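Local atomic coordinates of digeranylgeranylglycerophospholipid reductase (Sulfolobus acidocaldarius, PDB entry 4OPC), a protein that reduces the double bonds of geranylgeranyl chains in archaeal membrane lipid precursors, using a bound FAD, to give saturated phytanyl lipids. Residues Glu69-Lys73 with Pro221-Lys226; Phe206-Thr211 with Tyr249-Tyr253. One frame throughout, in Å; residues are numbered along the deposited sequence.

Contact 1: residues Glu69-Lys73 with Pro221-Lys226; sequences ELENK and PKGKNK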
loop_
_atom_site.group_PDB
_atom_site.type_symbol
_atom_site.label_atom_id
_atom_site.label_comp_id
_atom_site.label_asym_id
_atom_site.label_seq_id
_atom_site.Cartn_x
_atom_site.Cartn_y
_atom_site.Cartn_z
ATOM N N GLU A 69 -6.196 -17.134 12.026
ATOM C CA GLU A 69 -5.982 -15.993 11.122
ATOM C C GLU A 69 -6.070 -14.642 11.813
ATOM O O GLU A 69 -5.436 -13.680 11.386
ATOM C CB GLU A 69 -7.011 -15.989 9.990
ATOM C CG GLU A 69 -6.968 -17.187 9.084
ATOM C CD GLU A 69 -8.236 -17.343 8.284
ATOM O OE1 GLU A 69 -9.086 -16.421 8.305
ATOM O OE2 GLU A 69 -8.378 -18.400 7.644
ATOM N N LEU A 70 -6.901 -14.554 12.841
ATOM C CA LEU A 70 -7.058 -13.319 13.590
ATOM C C LEU A 70 -6.295 -13.432 14.894
ATOM O O LEU A 70 -6.745 -14.083 15.843
ATOM C CB LEU A 70 -8.531 -13.018 13.852
ATOM C CG LEU A 70 -8.835 -11.732 14.620
ATOM C CD1 LEU A 70 -7.977 -10.585 14.114
ATOM C CD2 LEU A 70 -10.311 -11.389 14.496
ATOM N N GLU A 71 -5.128 -12.802 14.935
ATOM C CA GLU A 71 -4.249 -12.929 16.082
ATOM C C GLU A 71 -4.661 -11.999 17.212
ATOM O O GLU A 71 -4.578 -12.369 18.379
ATOM C CB GLU A 71 -2.795 -12.679 15.679
ATOM C CG GLU A 71 -2.275 -13.656 14.635
ATOM C CD GLU A 71 -0.767 -13.671 14.561
ATOM O OE1 GLU A 71 -0.218 -13.326 13.495
ATOM O OE2 GLU A 71 -0.126 -14.025 15.573
ATOM N N ASN A 72 -5.127 -10.805 16.868
ATOM C CA ASN A 72 -5.463 -9.824 17.895
ATOM C C ASN A 72 -6.420 -8.766 17.363
ATOM O O ASN A 72 -6.234 -8.247 16.255
ATOM C CB ASN A 72 -4.172 -9.181 18.429
ATOM C CG ASN A 72 -4.401 -8.297 19.645
ATOM O OD1 ASN A 72 -5.161 -8.638 20.552
ATOM N ND2 ASN A 72 -3.722 -7.155 19.673
ATOM N N LYS A 73 -7.447 -8.447 18.138
ATOM C CA LYS A 73 -8.388 -7.400 17.757
ATOM C C LYS A 73 -7.833 -6.022 18.107
ATOM O O LYS A 73 -7.345 -5.807 19.213
ATOM C CB LYS A 73 -9.742 -7.622 18.442
ATOM C CG LYS A 73 -10.784 -6.558 18.138
ATOM C CD LYS A 73 -11.102 -6.507 16.650
ATOM C CE LYS A 73 -11.941 -5.289 16.305
ATOM N NZ LYS A 73 -12.116 -5.146 14.836
ATOM N N PRO A 221 0.801 -5.037 18.728
ATOM C CA PRO A 221 0.606 -6.280 19.488
ATOM C C PRO A 221 -0.194 -7.318 18.709
ATOM O O PRO A 221 -1.199 -6.996 18.060
ATOM C CB PRO A 221 -0.179 -5.824 20.725
ATOM C CG PRO A 221 0.129 -4.330 20.851
ATOM C CD PRO A 221 0.218 -3.870 19.417
ATOM N N LYS A 222 0.273 -8.560 18.782
ATOM C CA LYS A 222 -0.411 -9.700 18.180
ATOM C C LYS A 222 -1.031 -10.600 19.251
ATOM O O LYS A 222 -1.490 -11.710 18.957
ATOM C CB LYS A 222 0.567 -10.501 17.324
ATOM C CG LYS A 222 0.864 -9.872 15.965
ATOM C CD LYS A 222 1.836 -10.734 15.168
ATOM C CE LYS A 222 1.960 -10.274 13.723
ATOM N NZ LYS A 222 0.768 -10.652 12.905
ATOM N N GLY A 223 -1.047 -10.109 20.485
ATOM C CA GLY A 223 -1.566 -10.845 21.622
ATOM C C GLY A 223 -1.126 -10.118 22.875
ATOM O O GLY A 223 -0.597 -9.005 22.798
ATOM N N LYS A 224 -1.330 -10.748 24.027
ATOM C CA LYS A 224 -0.960 -10.148 25.298
ATOM C C LYS A 224 0.548 -10.209 25.521
ATOM O O LYS A 224 1.092 -9.457 26.332
ATOM C CB LYS A 224 -1.678 -10.864 26.444
ATOM C CG LYS A 224 -3.189 -10.682 26.455
ATOM C CD LYS A 224 -3.575 -9.432 27.225
ATOM C CE LYS A 224 -3.083 -9.501 28.661
ATOM N NZ LYS A 224 -3.212 -8.190 29.361
ATOM N N ASN A 225 1.217 -11.110 24.807
ATOM C CA ASN A 225 2.639 -11.367 25.015
ATOM C C ASN A 225 3.395 -11.611 23.712
ATOM O O ASN A 225 4.395 -12.320 23.687
ATOM C CB ASN A 225 2.846 -12.558 25.964
ATOM C CG ASN A 225 2.494 -12.228 27.405
ATOM O OD1 ASN A 225 3.329 -11.730 28.164
ATOM N ND2 ASN A 225 1.255 -12.505 27.788
ATOM N N LYS A 226 2.915 -11.014 22.625
ATOM C CA LYS A 226 3.540 -11.201 21.324
ATOM C C LYS A 226 3.365 -9.927 20.520
ATOM O O LYS A 226 2.291 -9.333 20.519
ATOM C CB LYS A 226 2.923 -12.393 20.588
ATOM C CG LYS A 226 3.530 -12.651 19.209
ATOM C CD LYS A 226 3.182 -14.030 18.645
ATOM C CE LYS A 226 1.684 -14.272 18.599
ATOM N NZ LYS A 226 1.369 -15.668 18.149
HETATM O O HOH W 1 -1.348 -15.115 17.883
#
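A classic beta bulge at the start of strand 70-80 sets up this contact with the hairpin loop that joins strands 216-221 and 226-234 of the same mixed sheet. Glu69, just ahead of the strand, makes no contact with the loop; its carboxylate pairs with Arg105 of helix 99-112. Leu70 packs on Phe95 of the neighbouring strand 87-97. At Glu71 and Asn72 the bulge appears, both residues facing Glu96 across the strand pair, and both CA-to-CB bonds point toward the loop. Glu71 reaches two lysines. Its OE1 accepts a hydrogen bond from Lys222 NZ at 2.9 Å, a salt bridge, while OE2 makes a longer, weak one with Lys226 NZ at 3.4 Å. A water strengthens that second link, donating to Glu71 OE2 and accepting from Lys226 NZ, 2.8 Å from each. The loop joins these two lysines itself, Lys222 N donating to Lys226 O at 2.8 Å. Lys222 is shared further, its amine also bridging Asp50, an FAD-binding residue, and Glu96, so the network leads from the hairpin toward the cofactor site; the Lys222 side chain still stops about 8 Å short of the flavin nucleotide. Asn72 contributes through its side chain: CB packs 3.5 Å from Lys222 C, and ND2, which also bonds the carbonyl of His200, donates to Pro221 O at 3.0 Å. The CA-to-CB bond of Lys73 points away from the loop, and its side chain packs on Glu93 and Phe95 of strand 87-97, with NZ hydrogen-bonded to Gly94 O.

Contact 2: residues Phe206-Thr211 with Tyr249-Tyr253; sequences FIDQET and YLDKY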
loop_
_atom_site.group_PDB
_atom_site.type_symbol
_atom_site.label_atom_id
_atom_site.label_comp_id
_atom_site.label_asym_id
_atom_site.label_seq_id
_atom_site.Cartn_x
_atom_site.Cartn_y
_atom_site.Cartn_z
ATOM N N PHE A 206 5.591 5.279 16.571
ATOM C CA PHE A 206 6.525 6.221 17.168
ATOM C C PHE A 206 7.172 7.043 16.074
ATOM O O PHE A 206 7.935 6.521 15.255
ATOM C CB PHE A 206 7.614 5.474 17.939
ATOM C CG PHE A 206 7.098 4.540 19.001
ATOM C CD1 PHE A 206 6.905 4.976 20.299
ATOM C CD2 PHE A 206 6.843 3.211 18.702
ATOM C CE1 PHE A 206 6.455 4.098 21.281
ATOM C CE2 PHE A 206 6.392 2.342 19.679
ATOM C CZ PHE A 206 6.195 2.786 20.958
ATOM N N ILE A 207 6.866 8.333 16.057
ATOM C CA ILE A 207 7.485 9.229 15.101
ATOM C C ILE A 207 8.846 9.653 15.637
ATOM O O ILE A 207 8.964 10.042 16.796
ATOM C CB ILE A 207 6.622 10.473 14.892
ATOM C CG1 ILE A 207 5.204 10.058 14.516
ATOM C CG2 ILE A 207 7.233 11.357 13.817
ATOM C CD1 ILE A 207 5.131 9.195 13.272
ATOM N N ASP A 208 9.880 9.559 14.804
ATOM C CA ASP A 208 11.204 10.010 15.201
ATOM C C ASP A 208 12.133 10.087 13.991
ATOM O O ASP A 208 12.510 9.063 13.418
ATOM C CB ASP A 208 11.800 9.089 16.274
ATOM C CG ASP A 208 13.010 9.694 16.955
ATOM O OD1 ASP A 208 13.892 10.248 16.263
ATOM O OD2 ASP A 208 13.100 9.629 18.194
ATOM N N GLN A 209 12.512 11.303 13.612
ATOM C CA GLN A 209 13.332 11.503 12.427
ATOM C C GLN A 209 14.781 11.051 12.589
ATOM O O GLN A 209 15.497 10.893 11.596
ATOM C CB GLN A 209 13.249 12.965 11.971
ATOM C CG GLN A 209 11.831 13.413 11.663
ATOM C CD GLN A 209 11.053 12.433 10.779
ATOM O OE1 GLN A 209 11.611 11.772 9.898
ATOM N NE2 GLN A 209 9.751 12.341 11.017
ATOM N N GLU A 210 15.220 10.836 13.825
ATOM C CA GLU A 210 16.571 10.351 14.077
ATOM C C GLU A 210 16.652 8.827 14.035
ATOM O O GLU A 210 17.618 8.265 13.517
ATOM C CB GLU A 210 17.086 10.850 15.425
ATOM C CG GLU A 210 17.343 12.336 15.463
ATOM C CD GLU A 210 17.858 12.800 16.812
ATOM O OE1 GLU A 210 18.083 11.939 17.691
ATOM O OE2 GLU A 210 18.033 14.024 16.990
ATOM N N THR A 211 15.647 8.154 14.588
ATOM C CA THR A 211 15.691 6.698 14.685
ATOM C C THR A 211 14.968 5.988 13.534
ATOM O O THR A 211 15.160 4.792 13.333
ATOM C CB THR A 211 15.089 6.225 16.011
ATOM O OG1 THR A 211 13.702 6.564 16.023
ATOM C CG2 THR A 211 15.790 6.901 17.194
ATOM N N TYR A 249 18.165 0.816 17.903
ATOM C CA TYR A 249 17.077 1.503 18.602
ATOM C C TYR A 249 15.945 0.603 19.114
ATOM O O TYR A 249 15.016 1.096 19.744
ATOM C CB TYR A 249 16.519 2.637 17.736
ATOM C CG TYR A 249 17.553 3.687 17.413
ATOM C CD1 TYR A 249 18.126 4.444 18.424
ATOM C CD2 TYR A 249 17.961 3.913 16.104
ATOM C CE1 TYR A 249 19.081 5.405 18.142
ATOM C CE2 TYR A 249 18.915 4.877 15.808
ATOM C CZ TYR A 249 19.470 5.621 16.836
ATOM O OH TYR A 249 20.421 6.584 16.570
ATOM N N LEU A 250 16.024 -0.703 18.868
ATOM C CA LEU A 250 14.967 -1.620 19.313
ATOM C C LEU A 250 14.594 -1.448 20.794
ATOM O O LEU A 250 13.409 -1.392 21.136
ATOM C CB LEU A 250 15.352 -3.081 19.044
ATOM C CG LEU A 250 14.341 -4.124 19.547
ATOM C CD1 LEU A 250 13.001 -3.933 18.867
ATOM C CD2 LEU A 250 14.842 -5.556 19.364
ATOM N N ASP A 251 15.599 -1.324 21.655
ATOM C CA ASP A 251 15.362 -1.215 23.098
ATOM C C ASP A 251 14.541 0.021 23.498
ATOM O O ASP A 251 13.869 0.014 24.529
ATOM C CB ASP A 251 16.683 -1.210 23.872
ATOM C CG ASP A 251 17.386 -2.554 23.852
ATOM O OD1 ASP A 251 16.772 -3.562 23.436
ATOM O OD2 ASP A 251 18.563 -2.604 24.272
ATOM N N LYS A 252 14.616 1.079 22.699
ATOM C CA LYS A 252 13.844 2.282 22.948
ATOM C C LYS A 252 12.352 1.986 22.821
ATOM O O LYS A 252 11.544 2.492 23.601
ATOM C CB LYS A 252 14.255 3.370 21.957
ATOM C CG LYS A 252 13.855 4.781 22.336
ATOM C CD LYS A 252 14.466 5.773 21.352
ATOM C CE LYS A 252 14.245 7.212 21.788
ATOM N NZ LYS A 252 12.813 7.512 22.055
ATOM N N TYR A 253 11.994 1.149 21.857
ATOM C CA TYR A 253 10.592 0.941 21.511
ATOM C C TYR A 253 10.026 -0.386 21.990
ATOM O O TYR A 253 8.809 -0.547 22.089
ATOM C CB TYR A 253 10.404 1.096 20.004
ATOM C CG TYR A 253 10.942 2.423 19.540
ATOM C CD1 TYR A 253 10.290 3.602 19.876
ATOM C CD2 TYR A 253 12.119 2.503 18.810
ATOM C CE1 TYR A 253 10.787 4.825 19.481
ATOM C CE2 TYR A 253 12.630 3.729 18.410
ATOM C CZ TYR A 253 11.952 4.883 18.751
ATOM O OH TYR A 253 12.447 6.108 18.368
HETATM O O HOH W 2 11.326 8.105 19.597
#
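Tyr253, Thr211 and Phe206 bury the most surface here, where residues 249-253 of helix 242-253 lie against the loop that leaves strand 202-206 in the catalytic domain. The same loop lines the lipid pocket through Ile207, whose CA-to-CB bond points away from the helix. Tyr253 points toward the loop and does two jobs. Its ring meets that of Phe206 obliquely, with centroids 4.9 Å apart, planes at 48°, and Phe206 CG 3.4 Å from Tyr253 CD1. At the far end its hydroxyl shares a hydrogen bond with Thr211, OH to OG1 2.7 Å. Trp217 stacks on the Tyr253 ring, and Tyr80 and Tyr219 meet Phe206, so the pair belongs to a larger aromatic cluster; Met84 touches both.

Thr211 uses both branches of its side chain. While OG1 is hydrogen-bonded to the Tyr253 hydroxyl, CG2 sits over the face of the Tyr249 ring in a CH-pi contact, 3.5 Å from the centroid and 8° off the ring normal. The loop turns here through Asp208, whose OD1 accepts from Glu210 N at 2.8 Å, an Asx turn, and from Thr211 N at 3.2 Å. Asp208 OD2 lies 4.4 Å from Lys252 NZ, too far for a salt bridge. Instead a water lies 2.7 Å from Asp208 OD2, 2.9 Å from Lys252 NZ and 2.6 Å from Tyr253 OH. The chemistry is therefore graded: the Tyr253 ring packs on Phe206, while its hydroxyl is met by Thr211 OG1 and the water that also links Asp208 and Lys252.

How the contacts relate
From the N terminus, the chain first passes through 69-73, at the start of strand 70-80, then runs on to 206-211 at the end of strand 202-206, where contact 2 begins. Strand 216-221 follows after a short connection, and the hairpin at 221-226 closes contact 1 across a loop of 147 residues. Only after strand 226-234 does helix 242-253 return to close contact 2, a shorter loop of 37. The segments alternate, so the two closures cross. Both act on the eight-strand sheet: contact 1 joins one strand to a hairpin turn, contact 2 a loop to a helix. Their centres lie about 22 Å apart and their nearest atoms about 9 Å, so the two contacts do not touch.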